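PDB 1VB5: translation initiation factor eIF-2B from Pyrococcus horikoshii, which serves as the regulatory subunit of archaeal initiation factor 2B and is thought to act in exchange of GDP for GTP on initiation factor 2. Local coordinates for the interface of chains A and B. Residues are numbered along the deposited sequence; one frame, centred on the assembly and turned at random. Chains: chain A/B, translation initiation factor eIF-2B.

Contact 1: the interface of chains A and B. Residues chain A 246-247, 249; chain B 164-166, 174.
A:Arg247, in a nearly extended stretch of loop, gives its backbone N-H to the carbonyl oxygen of B:Val165, itself extended within strand 163-166, in an interchain hydrogen bond of 2.6 Å from N to O. The arginine chain then leaves the backbone with CG beside its own N (chi1 -73°). CB and CG lie along the strand; the bends at chi2 and chi3 then turn the guanidinium off it, towards the edge of B:Phe174 in helix 171-175. CB sits 3.9 Å from the CG2 methyl of B:Ile166. Further out, NE comes within 2.8 Å of OE1 of B:Glu164, whose extended side chain reaches towards the loop. This pair is a salt bridge, but the guanidinium and carboxylate planes stand 84° apart and the NE hydrogen points away from the oxygen, so the pair is probably held by charge rather than by a directed hydrogen bond. Beyond NE, NH1 lies in the plane of the B:Phe174 ring, 3.6 Å from CZ; the guanidinium and ring planes are nearly perpendicular. B:Ile166 CG2 rests on one face of that ring near the rim and probably helps hold it edge-on to the arginine. Shortened to an alanine, A:Arg247 could still make the backbone bond, but B:Glu164 would probably lose its positive mate and the rim of B:Phe174 its cover. Beside it, A:Ile246 turns CG2 towards the backbone of B:Ile166, 4.0 Å from CA, adding an apolar flank. The patch thus joins a loop of one subunit to a strand of the other through backbone, charge and packing, and its two-fold twin would reinforce a dimer, probably that of the regulatory subunit.

Contact 2: the interface of chains A and B. Residues chain A 201-202, 205; chain B 171-172, 202, 205-206.
A:Leu202 and A:Leu205, one turn apart on helix 200-209, point their branches across the interface at two helices of chain B. CG of A:Leu202 stands opposite the carbonyl carbon (chi1 -60°), which aims CD2 at the first turn of helix 171-175, 3.7 Å from the CA of B:Gly172. The same methyl also faces the partner's helix 200-209, where CB of B:Ala206 is 4.0 Å away, so it points into the groove between the two helices. With no side chain on B:Gly172, the leucine packs directly against the helix backbone. From a turn further along, A:Leu205 extends CD1 over the backbone of B:Ala206, 3.7 Å from its CA, and also towards B:Leu205, whose CB is 3.9 Å away. In return, CD1 of B:Leu205 approaches CB of A:Leu205 at 4.2 Å; the two leucines lie alongside, running in opposite directions, each CD1 near the other's CB. B:Leu202 is turned towards the backbone of A:Leu202, with CD2 4.1 Å from the carbonyl oxygen. A:Tyr201 closes one margin: CD2 of its ring approaches CA of B:Gly172 at 4.1 Å. The ring thus touches the partner and at the same time backs A:Leu205, whose CG sits over one ring face near the rim. The small B:Ala206 likewise probably lets the methyls come near the helix backbone. Helix 200-209 and its copy form an apolar seam around the two-fold axis, and this seam probably supplies hydrophobic adhesion that holds the two subunits as a dimer.

Contact 1: the interface of chains A and B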
loop_
_atom_site.group_PDB
_atom_site.type_symbol
_atom_site.label_atom_id
_atom_site.label_comp_id
_atom_site.label_asym_id
_atom_site.label_seq_id
_atom_site.Cartn_x
_atom_site.Cartn_y
_atom_site.Cartn_z
ATOM N N ILE A 246 7.144 0.553 -13.874
ATOM C CA ILE A 246 6.944 0.427 -12.438
ATOM C C ILE A 246 7.327 -0.978 -11.984
ATOM O O ILE A 246 6.905 -1.968 -12.587
ATOM C CB ILE A 246 5.465 0.709 -12.077
ATOM C CG1 ILE A 246 5.119 2.155 -12.446
ATOM C CG2 ILE A 246 5.223 0.460 -10.587
ATOM C CD1 ILE A 246 3.651 2.459 -12.428
ATOM N N ARG A 247 8.153 -1.071 -10.944
ATOM C CA ARG A 247 8.533 -2.380 -10.438
ATOM C C ARG A 247 7.248 -3.042 -9.995
ATOM O O ARG A 247 6.329 -2.375 -9.506
ATOM C CB ARG A 247 9.509 -2.269 -9.273
ATOM C CG ARG A 247 10.895 -1.862 -9.723
ATOM C CD ARG A 247 11.458 -2.827 -10.765
ATOM N NE ARG A 247 12.328 -3.846 -10.179
ATOM C CZ ARG A 247 11.922 -4.794 -9.346
ATOM N NH1 ARG A 247 10.646 -4.857 -8.999
ATOM N NH2 ARG A 247 12.786 -5.676 -8.857
ATOM N N VAL A 249 6.795 -6.570 -8.159
ATOM C CA VAL A 249 6.989 -7.854 -7.505
ATOM C C VAL A 249 5.582 -8.096 -6.950
ATOM O O VAL A 249 5.100 -7.347 -6.104
ATOM C CB VAL A 249 8.023 -7.745 -6.360
ATOM C CG1 VAL A 249 8.181 -9.095 -5.660
ATOM C CG2 VAL A 249 9.380 -7.286 -6.932
ATOM N N GLU B 164 13.577 4.234 -8.913
ATOM C CA GLU B 164 12.805 3.038 -9.211
ATOM C C GLU B 164 11.421 3.300 -8.624
ATOM O O GLU B 164 11.312 3.790 -7.502
ATOM C CB GLU B 164 13.455 1.839 -8.518
ATOM C CG GLU B 164 13.093 0.487 -9.080
ATOM C CD GLU B 164 13.800 -0.647 -8.349
ATOM O OE1 GLU B 164 13.788 -1.786 -8.865
ATOM O OE2 GLU B 164 14.365 -0.400 -7.258
ATOM N N VAL B 165 10.367 3.001 -9.377
ATOM C CA VAL B 165 9.007 3.214 -8.889
ATOM C C VAL B 165 8.337 1.891 -8.511
ATOM O O VAL B 165 8.511 0.886 -9.195
ATOM C CB VAL B 165 8.111 3.887 -9.948
ATOM C CG1 VAL B 165 6.779 4.284 -9.313
ATOM C CG2 VAL B 165 8.807 5.091 -10.542
ATOM N N ILE B 166 7.571 1.895 -7.425
ATOM C CA ILE B 166 6.869 0.695 -6.979
ATOM C C ILE B 166 5.432 1.065 -6.628
ATOM O O ILE B 166 5.076 2.249 -6.611
ATOM C CB ILE B 166 7.541 0.060 -5.718
ATOM C CG1 ILE B 166 7.434 1.011 -4.519
ATOM C CG2 ILE B 166 9.001 -0.252 -6.002
ATOM C CD1 ILE B 166 8.028 0.448 -3.214
ATOM N N PHE B 174 10.445 -3.517 -0.361
ATOM C CA PHE B 174 11.588 -2.659 -0.621
ATOM C C PHE B 174 12.270 -1.911 0.540
ATOM O O PHE B 174 13.382 -1.434 0.333
ATOM C CB PHE B 174 11.256 -1.679 -1.753
ATOM C CG PHE B 174 11.140 -2.336 -3.105
ATOM C CD1 PHE B 174 9.957 -2.955 -3.500
ATOM C CD2 PHE B 174 12.229 -2.359 -3.973
ATOM C CE1 PHE B 174 9.856 -3.591 -4.742
ATOM C CE2 PHE B 174 12.142 -2.991 -5.221
ATOM C CZ PHE B 174 10.952 -3.608 -5.605
#

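Contact 2: the interface of chains A and B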
loop_
_atom_site.group_PDB
_atom_site.type_symbol
_atom_site.label_atom_id
_atom_site.label_comp_id
_atom_site.label_asym_id
_atom_site.label_seq_id
_atom_site.Cartn_x
_atom_site.Cartn_y
_atom_site.Cartn_z
ATOM N N TYR A 201 2.176 -8.511 4.011
ATOM C CA TYR A 201 3.120 -8.321 5.109
ATOM C C TYR A 201 2.802 -7.032 5.872
ATOM O O TYR A 201 2.852 -6.999 7.103
ATOM C CB TYR A 201 4.543 -8.257 4.544
ATOM C CG TYR A 201 5.620 -7.844 5.530
ATOM C CD1 TYR A 201 5.903 -8.619 6.657
ATOM C CD2 TYR A 201 6.374 -6.687 5.319
ATOM C CE1 TYR A 201 6.914 -8.252 7.552
ATOM C CE2 TYR A 201 7.387 -6.309 6.204
ATOM C CZ TYR A 201 7.648 -7.096 7.313
ATOM O OH TYR A 201 8.637 -6.727 8.186
ATOM N N LEU A 202 2.468 -5.979 5.130
ATOM C CA LEU A 202 2.150 -4.683 5.728
ATOM C C LEU A 202 0.880 -4.771 6.571
ATOM O O LEU A 202 0.818 -4.218 7.665
ATOM C CB LEU A 202 1.978 -3.616 4.635
ATOM C CG LEU A 202 3.196 -3.373 3.730
ATOM C CD1 LEU A 202 2.847 -2.333 2.672
ATOM C CD2 LEU A 202 4.390 -2.914 4.566
ATOM N N LEU A 205 1.706 -6.438 9.780
ATOM C CA LEU A 205 2.388 -5.573 10.738
ATOM C C LEU A 205 1.404 -4.664 11.447
ATOM O O LEU A 205 1.446 -4.529 12.666
ATOM C CB LEU A 205 3.437 -4.701 10.046
ATOM C CG LEU A 205 4.669 -5.385 9.471
ATOM C CD1 LEU A 205 5.631 -4.305 8.975
ATOM C CD2 LEU A 205 5.332 -6.243 10.527
ATOM N N MET B 171 5.897 -1.530 -0.521
ATOM C CA MET B 171 6.777 -0.836 0.422
ATOM C C MET B 171 7.510 -1.766 1.383
ATOM O O MET B 171 8.664 -1.515 1.728
ATOM C CB MET B 171 5.994 0.216 1.214
ATOM C CG MET B 171 5.522 1.374 0.360
ATOM S SD MET B 171 4.863 2.753 1.317
ATOM C CE MET B 171 3.351 2.030 2.010
ATOM N N GLY B 172 6.843 -2.832 1.814
ATOM C CA GLY B 172 7.472 -3.779 2.721
ATOM C C GLY B 172 8.573 -4.584 2.054
ATOM O O GLY B 172 9.579 -4.914 2.681
ATOM N N LEU B 202 2.547 2.495 7.325
ATOM C CA LEU B 202 2.979 1.153 6.928
ATOM C C LEU B 202 4.456 1.160 6.562
ATOM O O LEU B 202 5.187 0.222 6.877
ATOM C CB LEU B 202 2.158 0.650 5.736
ATOM C CG LEU B 202 0.642 0.661 5.947
ATOM C CD1 LEU B 202 -0.068 0.178 4.683
ATOM C CD2 LEU B 202 0.296 -0.215 7.141
ATOM N N LEU B 205 6.334 1.182 9.754
ATOM C CA LEU B 205 6.357 -0.116 10.427
ATOM C C LEU B 205 7.352 -1.072 9.786
ATOM O O LEU B 205 8.126 -1.723 10.480
ATOM C CB LEU B 205 4.960 -0.755 10.421
ATOM C CG LEU B 205 3.873 -0.043 11.237
ATOM C CD1 LEU B 205 2.529 -0.755 11.046
ATOM C CD2 LEU B 205 4.264 -0.028 12.708
ATOM N N ALA B 206 7.341 -1.147 8.458
ATOM C CA ALA B 206 8.238 -2.055 7.744
ATOM C C ALA B 206 9.705 -1.693 7.918
ATOM O O ALA B 206 10.565 -2.560 8.096
ATOM C CB ALA B 206 7.888 -2.067 6.255
#

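Contact 1 and contact 2 have centres about 15 Å apart and belong to one two-fold symmetric interface. They have no residue in common, but helix 171-175 of chain B serves both: B:Phe174 borders contact 1, while B:Met171 and B:Gly172 lie in contact 2. The Cys175-Cys207 disulfide links this helix to helix 200-209, and may stiffen the surface on which both contacts depend. Contact 1 brings the polar, directional link at the flank, contact 2 the apolar packing near the axis. Each occurs twice, so together they could fix both the spacing and the relative orientation of the subunits.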